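Local coordinates for putative NAD(P)H-flavin oxidoreductase (Streptococcus pyogenes serotype M1, PDB 2HAY) that probably uses bound FMN to transfer electrons from NADH or NADPH to a second substrate, at the interface of chains A and B. Numbering follows the deposited sequence. Chains: chain A/B, Putative NAD(P)H-flavin oxidoreductase.

Contact 1: the interface of chains A and B. Residues chain A 57, 59-61, 64, 186; chain B 223-224.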
loop_
_atom_site.group_PDB
_atom_site.type_symbol
_atom_site.label_atom_id
_atom_site.label_comp_id
_atom_site.label_asym_id
_atom_site.label_seq_id
_atom_site.Cartn_x
_atom_site.Cartn_y
_atom_site.Cartn_z
ATOM N N VAL A 57 0.425 -0.464 15.574
ATOM C CA VAL A 57 0.680 -0.150 16.969
ATOM C C VAL A 57 0.472 1.323 17.174
ATOM O O VAL A 57 1.091 2.140 16.497
ATOM C CB VAL A 57 2.127 -0.500 17.360
ATOM C CG1 VAL A 57 2.397 -0.115 18.844
ATOM C CG2 VAL A 57 2.409 -1.972 17.091
ATOM N N LEU A 59 1.346 4.315 19.178
ATOM C CA LEU A 59 2.430 4.690 20.064
ATOM C C LEU A 59 2.037 5.949 20.826
ATOM O O LEU A 59 2.233 7.067 20.348
ATOM C CB LEU A 59 3.759 4.879 19.301
ATOM C CG LEU A 59 5.045 5.197 20.099
ATOM C CD1 LEU A 59 5.440 4.022 21.026
ATOM C CD2 LEU A 59 6.216 5.546 19.142
ATOM N N ASP A 60 1.466 5.754 22.008
ATOM C CA ASP A 60 1.123 6.879 22.879
ATOM C C ASP A 60 2.273 7.252 23.817
ATOM O O ASP A 60 2.346 8.387 24.298
ATOM C CB ASP A 60 -0.164 6.589 23.670
ATOM C CG ASP A 60 -1.437 6.780 22.830
ATOM O OD1 ASP A 60 -1.420 7.551 21.841
ATOM O OD2 ASP A 60 -2.477 6.174 23.179
ATOM N N ASN A 61 3.178 6.303 24.055
ATOM C CA ASN A 61 4.288 6.493 24.972
ATOM C C ASN A 61 5.198 7.607 24.523
ATOM O O ASN A 61 5.812 7.510 23.458
ATOM C CB ASN A 61 5.075 5.193 25.129
ATOM C CG ASN A 61 6.111 5.273 26.240
ATOM O OD1 ASN A 61 7.233 5.732 26.027
ATOM N ND2 ASN A 61 5.741 4.828 27.426
ATOM N N ILE A 64 9.281 7.038 24.338
ATOM C CA ILE A 64 9.702 6.294 23.145
ATOM C C ILE A 64 9.717 7.206 21.904
ATOM O O ILE A 64 10.657 7.163 21.095
ATOM C CB ILE A 64 8.849 5.023 22.892
ATOM C CG1 ILE A 64 9.024 4.034 24.060
ATOM C CG2 ILE A 64 9.227 4.385 21.549
ATOM C CD1 ILE A 64 8.049 2.841 24.042
ATOM N N VAL A 186 8.604 -3.433 22.018
ATOM C CA VAL A 186 7.454 -3.052 21.206
ATOM C C VAL A 186 7.370 -4.016 20.019
ATOM O O VAL A 186 6.287 -4.390 19.582
ATOM C CB VAL A 186 7.556 -1.594 20.726
ATOM C CG1 VAL A 186 6.371 -1.249 19.815
ATOM C CG2 VAL A 186 7.626 -0.648 21.922
ATOM N N VAL B 223 0.816 1.055 22.742
ATOM C CA VAL B 223 1.947 1.220 23.639
ATOM C C VAL B 223 1.731 2.505 24.456
ATOM O O VAL B 223 1.851 3.620 23.935
ATOM C CB VAL B 223 3.331 1.187 22.895
ATOM C CG1 VAL B 223 4.497 1.415 23.885
ATOM C CG2 VAL B 223 3.534 -0.143 22.233
ATOM N N LYS B 224 1.357 2.290 25.721
ATOM C CA LYS B 224 1.185 3.287 26.806
ATOM C C LYS B 224 -0.236 3.768 27.029
ATOM O O LYS B 224 -0.809 3.464 28.067
ATOM C CB LYS B 224 2.236 4.430 26.832
ATOM C CG LYS B 224 1.842 5.706 27.569
ATOM C CD LYS B 224 2.971 6.185 28.524
ATOM C CE LYS B 224 2.869 7.666 28.931
ATOM N NZ LYS B 224 3.619 8.582 27.991
#
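The main-chain carbonyl oxygen of B:Val223 is gripped by two successive amides of chain A, A:Asp60 N at 2.9 Å and A:Asn61 N at 3.0 Å. Both bonds are bent, with 135° and 133° at the hydrogen, as expected when neighbouring N-H groups share one acceptor. In this nitroreductase-family dimer the C-terminal strand B:220-223 adds to the edge of the partner's sheet: B:Val223 forms a parallel bridge with A:Leu59 at the end of strand 54-59. Such exchange of C-terminal strands is typical of the family's domain-swapped dimers. The two methyl groups of B:Val223 divide the apolar surface between them. CG2 faces A:Val57 CG1 at 3.6 Å and also meets A:Val186 CG1. CG1 lies anti to the backbone N (chi1 178°), turned towards A:Ile64 CD1 at 3.8 Å and A:Leu59 CD1; the leucine runs alongside the valine, whereas the isoleucine meets it nearly at a right angle. Beyond the valine, the aliphatic part of B:Lys224 crosses A:Asn61 at about a right angle, its CB 3.4 Å from A:Asn61 CB and its CD beside the amide nitrogen ND2. The other end of that amide is held from within chain A: A:Asn61 caps the N-terminus of helix 62-68, OD1 accepting A:Ile64 N at 3.0 Å in the carbonyl plane, a bond that would restrain the amide's rotation.

Contact 2: the interface of chains A and B. Residues chain A 12, 16, 157, 161; chain B 37, 40-41, 154, 157-158, 161.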
loop_
_atom_site.group_PDB
_atom_site.type_symbol
_atom_site.label_atom_id
_atom_site.label_comp_id
_atom_site.label_asym_id
_atom_site.label_seq_id
_atom_site.Cartn_x
_atom_site.Cartn_y
_atom_site.Cartn_z
ATOM N N ILE A 12 -16.340 11.508 -2.188
ATOM C CA ILE A 12 -15.032 10.891 -2.422
ATOM C C ILE A 12 -14.012 11.926 -2.919
ATOM O O ILE A 12 -12.906 12.042 -2.373
ATOM C CB ILE A 12 -15.108 9.629 -3.345
ATOM C CG1 ILE A 12 -15.974 8.552 -2.696
ATOM C CG2 ILE A 12 -13.697 9.041 -3.607
ATOM C CD1 ILE A 12 -16.260 7.357 -3.593
ATOM N N LEU A 16 -10.407 13.160 -1.387
ATOM C CA LEU A 16 -9.148 13.023 -2.139
ATOM C C LEU A 16 -8.364 14.321 -2.132
ATOM O O LEU A 16 -7.132 14.317 -2.054
ATOM C CB LEU A 16 -9.409 12.545 -3.582
ATOM C CG LEU A 16 -9.908 11.101 -3.700
ATOM C CD1 LEU A 16 -10.439 10.768 -5.091
ATOM C CD2 LEU A 16 -8.798 10.135 -3.261
HETATM N N MSE A 157 -7.558 7.126 3.838
HETATM C CA MSE A 157 -8.840 7.404 3.206
HETATM C C MSE A 157 -9.988 7.483 4.233
HETATM O O MSE A 157 -10.831 8.372 4.139
HETATM C CB MSE A 157 -9.191 6.355 2.147
HETATM C CG MSE A 157 -10.621 6.544 1.606
HETATM SE SE MSE A 157 -10.695 8.144 0.463
HETATM C CE MSE A 157 -9.954 7.179 -1.057
ATOM N N LEU A 161 -12.161 10.822 5.025
ATOM C CA LEU A 161 -13.630 10.783 5.042
ATOM C C LEU A 161 -14.225 11.233 6.388
ATOM O O LEU A 161 -15.350 11.709 6.437
ATOM C CB LEU A 161 -14.120 9.395 4.663
ATOM C CG LEU A 161 -13.989 8.941 3.177
ATOM C CD1 LEU A 161 -14.143 7.439 3.113
ATOM C CD2 LEU A 161 -15.032 9.623 2.249
ATOM N N LEU B 37 -13.235 8.137 -11.264
ATOM C CA LEU B 37 -13.056 8.413 -9.840
ATOM C C LEU B 37 -12.072 7.448 -9.202
ATOM O O LEU B 37 -11.222 7.881 -8.431
ATOM C CB LEU B 37 -14.385 8.391 -9.091
ATOM C CG LEU B 37 -14.374 8.821 -7.621
ATOM C CD1 LEU B 37 -13.814 10.234 -7.441
ATOM C CD2 LEU B 37 -15.814 8.759 -7.112
ATOM N N ASP B 40 -8.653 8.444 -10.323
ATOM C CA ASP B 40 -8.329 9.686 -9.603
ATOM C C ASP B 40 -7.830 9.385 -8.191
ATOM O O ASP B 40 -6.938 10.066 -7.713
ATOM C CB ASP B 40 -9.544 10.580 -9.525
ATOM C CG ASP B 40 -9.642 11.547 -10.708
ATOM O OD1 ASP B 40 -10.600 12.337 -10.717
ATOM O OD2 ASP B 40 -8.775 11.532 -11.618
ATOM N N ALA B 41 -8.365 8.330 -7.567
ATOM C CA ALA B 41 -7.927 7.891 -6.237
ATOM C C ALA B 41 -6.464 7.426 -6.237
ATOM O O ALA B 41 -5.704 7.734 -5.316
ATOM C CB ALA B 41 -8.865 6.777 -5.681
ATOM N N ASN B 154 -6.340 2.833 -2.001
ATOM C CA ASN B 154 -7.270 3.923 -2.275
ATOM C C ASN B 154 -8.259 3.574 -3.367
ATOM O O ASN B 154 -9.424 3.918 -3.268
ATOM C CB ASN B 154 -6.531 5.234 -2.583
ATOM C CG ASN B 154 -5.927 5.852 -1.331
ATOM O OD1 ASN B 154 -4.763 6.277 -1.311
ATOM N ND2 ASN B 154 -6.713 5.880 -0.265
HETATM N N MSE B 157 -10.905 1.047 -1.819
HETATM C CA MSE B 157 -11.843 1.738 -0.919
HETATM C C MSE B 157 -12.857 2.580 -1.697
HETATM O O MSE B 157 -14.066 2.543 -1.413
HETATM C CB MSE B 157 -11.113 2.608 0.120
HETATM C CG MSE B 157 -12.064 3.324 1.095
HETATM SE SE MSE B 157 -13.192 2.077 2.103
HETATM C CE MSE B 157 -11.808 1.504 3.341
ATOM N N THR B 158 -12.354 3.337 -2.666
ATOM C CA THR B 158 -13.195 4.088 -3.593
ATOM C C THR B 158 -14.180 3.157 -4.312
ATOM O O THR B 158 -15.362 3.409 -4.271
ATOM C CB THR B 158 -12.324 4.877 -4.594
ATOM O OG1 THR B 158 -11.444 5.726 -3.850
ATOM C CG2 THR B 158 -13.192 5.750 -5.531
ATOM N N LEU B 161 -16.906 1.942 -1.722
ATOM C CA LEU B 161 -17.863 3.023 -1.464
ATOM C C LEU B 161 -18.855 3.212 -2.619
ATOM O O LEU B 161 -19.986 3.670 -2.425
ATOM C CB LEU B 161 -17.123 4.333 -1.180
ATOM C CG LEU B 161 -16.426 4.409 0.169
ATOM C CD1 LEU B 161 -15.298 5.463 0.145
ATOM C CD2 LEU B 161 -17.388 4.686 1.346
#
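Both selenomethionines, A:Met157 and B:Met157, carry CG anti to the backbone N (chi1 173° and -179°), and this brings their CG atoms to 3.6 Å from each other across the dimer axis. Both side chains then bend at chi2 and chi3. The bend carries the CE methyl of A:Met157 over to B:Thr158 OG1, 3.5 Å away, and beside B:Asn154 ND2. The threonine hydroxyl is already committed within its own helix, where B:Thr158 OG1 donates to B:Asn154 O at 2.8 Å. The long helices, 137-161 in chain A and 137-162 in chain B, thus pack as a symmetric pair in the core of the nitroreductase-type dimer. Further along them A:Leu161 and B:Leu161 reach towards each other tip to tip, CD1 to CD1 at 3.7 Å. Helix 9-18 of chain A supplies a second row of apolar groups. A:Ile12 wedges between two helices of chain B: its CD1 touches B:Leu37 CD2 at 3.8 Å and also reaches B:Leu161 CB, while its CG2 branch meets the B:Thr158 methyl CG2. One helical turn on, A:Leu16 spreads both methyls over the backbone of helix B:32-43, where A:Leu16 CD2 lies 3.8 Å from B:Ala41 CA.

Contact 3: the interface of chains A and B. Residues chain A 214-216, 219-220; chain B 39-40, 43.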
loop_
_atom_site.group_PDB
_atom_site.type_symbol
_atom_site.label_atom_id
_atom_site.label_comp_id
_atom_site.label_asym_id
_atom_site.label_seq_id
_atom_site.Cartn_x
_atom_site.Cartn_y
_atom_site.Cartn_z
ATOM N N LYS A 214 1.999 14.859 -11.068
ATOM C CA LYS A 214 2.213 14.791 -12.509
ATOM C C LYS A 214 0.876 15.013 -13.261
ATOM O O LYS A 214 -0.186 14.692 -12.717
ATOM C CB LYS A 214 2.752 13.420 -12.890
ATOM C CG LYS A 214 4.112 13.077 -12.331
ATOM C CD LYS A 214 4.551 11.747 -12.906
ATOM C CE LYS A 214 5.937 11.359 -12.419
ATOM N NZ LYS A 214 6.277 9.988 -12.872
ATOM N N PRO A 215 0.925 15.527 -14.513
ATOM C CA PRO A 215 -0.294 15.598 -15.328
ATOM C C PRO A 215 -0.903 14.198 -15.381
ATOM O O PRO A 215 -0.164 13.225 -15.539
ATOM C CB PRO A 215 0.236 15.953 -16.718
ATOM C CG PRO A 215 1.525 16.667 -16.467
ATOM C CD PRO A 215 2.113 16.015 -15.233
ATOM N N LYS A 216 -2.215 14.069 -15.226
ATOM C CA LYS A 216 -2.773 12.718 -15.073
ATOM C C LYS A 216 -2.490 11.763 -16.242
ATOM O O LYS A 216 -2.389 10.568 -16.026
ATOM C CB LYS A 216 -4.243 12.720 -14.589
ATOM C CG LYS A 216 -5.242 13.376 -15.493
ATOM C CD LYS A 216 -6.699 13.072 -15.067
ATOM C CE LYS A 216 -7.046 13.589 -13.681
ATOM N NZ LYS A 216 -8.515 13.883 -13.496
ATOM N N VAL A 219 0.391 9.295 -15.898
ATOM C CA VAL A 219 0.193 8.381 -14.813
ATOM C C VAL A 219 -0.852 7.332 -15.200
ATOM O O VAL A 219 -0.655 6.137 -14.982
ATOM C CB VAL A 219 -0.234 9.140 -13.543
ATOM C CG1 VAL A 219 -0.647 8.155 -12.452
ATOM C CG2 VAL A 219 0.917 10.078 -13.059
HETATM N N MSE A 220 -1.970 7.784 -15.766
HETATM C CA MSE A 220 -3.045 6.875 -16.150
HETATM C C MSE A 220 -3.184 6.779 -17.661
HETATM O O MSE A 220 -2.911 7.740 -18.372
HETATM C CB MSE A 220 -4.364 7.273 -15.469
HETATM C CG MSE A 220 -4.983 8.585 -15.956
HETATM SE SE MSE A 220 -6.671 8.998 -15.047
HETATM C CE MSE A 220 -6.048 9.225 -13.222
ATOM N N LEU B 39 -9.597 5.851 -10.668
ATOM C CA LEU B 39 -8.283 6.184 -11.167
ATOM C C LEU B 39 -7.755 7.491 -10.557
ATOM O O LEU B 39 -6.559 7.627 -10.313
ATOM C CB LEU B 39 -8.295 6.245 -12.690
ATOM C CG LEU B 39 -8.331 4.898 -13.403
ATOM C CD1 LEU B 39 -8.606 5.173 -14.874
ATOM C CD2 LEU B 39 -6.994 4.183 -13.228
ATOM N N ASP B 40 -8.653 8.444 -10.323
ATOM C CA ASP B 40 -8.329 9.686 -9.603
ATOM C C ASP B 40 -7.830 9.385 -8.191
ATOM O O ASP B 40 -6.938 10.066 -7.713
ATOM C CB ASP B 40 -9.544 10.580 -9.525
ATOM C CG ASP B 40 -9.642 11.547 -10.708
ATOM O OD1 ASP B 40 -10.600 12.337 -10.717
ATOM O OD2 ASP B 40 -8.775 11.532 -11.618
ATOM N N TRP B 43 -4.201 8.296 -8.734
ATOM C CA TRP B 43 -3.412 9.443 -9.153
ATOM C C TRP B 43 -3.123 10.407 -8.004
ATOM O O TRP B 43 -2.027 10.954 -7.917
ATOM C CB TRP B 43 -4.161 10.168 -10.269
ATOM C CG TRP B 43 -3.569 11.473 -10.713
ATOM C CD1 TRP B 43 -2.305 11.689 -11.185
ATOM C CD2 TRP B 43 -4.237 12.736 -10.764
ATOM N NE1 TRP B 43 -2.137 13.026 -11.515
ATOM C CE2 TRP B 43 -3.309 13.686 -11.271
ATOM C CE3 TRP B 43 -5.535 13.160 -10.435
ATOM C CZ2 TRP B 43 -3.638 15.038 -11.453
ATOM C CZ3 TRP B 43 -5.865 14.502 -10.603
ATOM C CH2 TRP B 43 -4.914 15.434 -11.111
#
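Polar links come from two groups of helix B:32-43 that meet the C-terminal arm of chain A, the extension by which nitroreductase-family subunits embrace each other. The indole N-H of B:Trp43 donates from NE1 to the main-chain A:Lys214 O, 2.8 Å away and 159° at the hydrogen; the oxygen lies at the ring edge, almost in its plane. A salt bridge joins A:Lys216 NZ to B:Asp40 OD2 at 3.0 Å, using the carboxylate's syn lone pair. Ring contacts involve the same lysine, which crosses the tryptophan side chain at about a right angle, CB and CE over the same face of the indole. Its CB sits 3.7 Å from the centroid of the five-membered ring of B:Trp43, and its CE lies 3.7 Å from that of the six-membered ring. With chi1 at 62°, CG is placed between the backbone N and the carbonyl carbon, and the chain runs from the one ring to the other until the bend at chi3 helps direct NZ to the aspartate. Apolar packing completes the patch. The CE methyl of selenomethionine A:Met220 lies against the helix surface, 3.6 Å from B:Trp43 CB and 3.4 Å from B:Leu39 O. A:Val219 meets the indole at about a right angle, its CB 4.0 Å from B:Trp43 CD1.

Contacts 2 and 3 are neighbours, the centres of their C-alpha atoms about 14 Å apart, and both use helix 32-43 of chain B, with B:Asp40 common to the two. Different faces of that helix pack on the partner's N-terminal helix and receive its C-terminal arm. Centre to centre of the C-alpha atoms, contact 1 is about 30 Å from contact 2 and about 37 Å from contact 3. Contacts 1 and 3 show successive stretches of the same arm taken from opposite subunits, so their separation is that of the two arms; by the two-fold symmetry each arm makes both contacts.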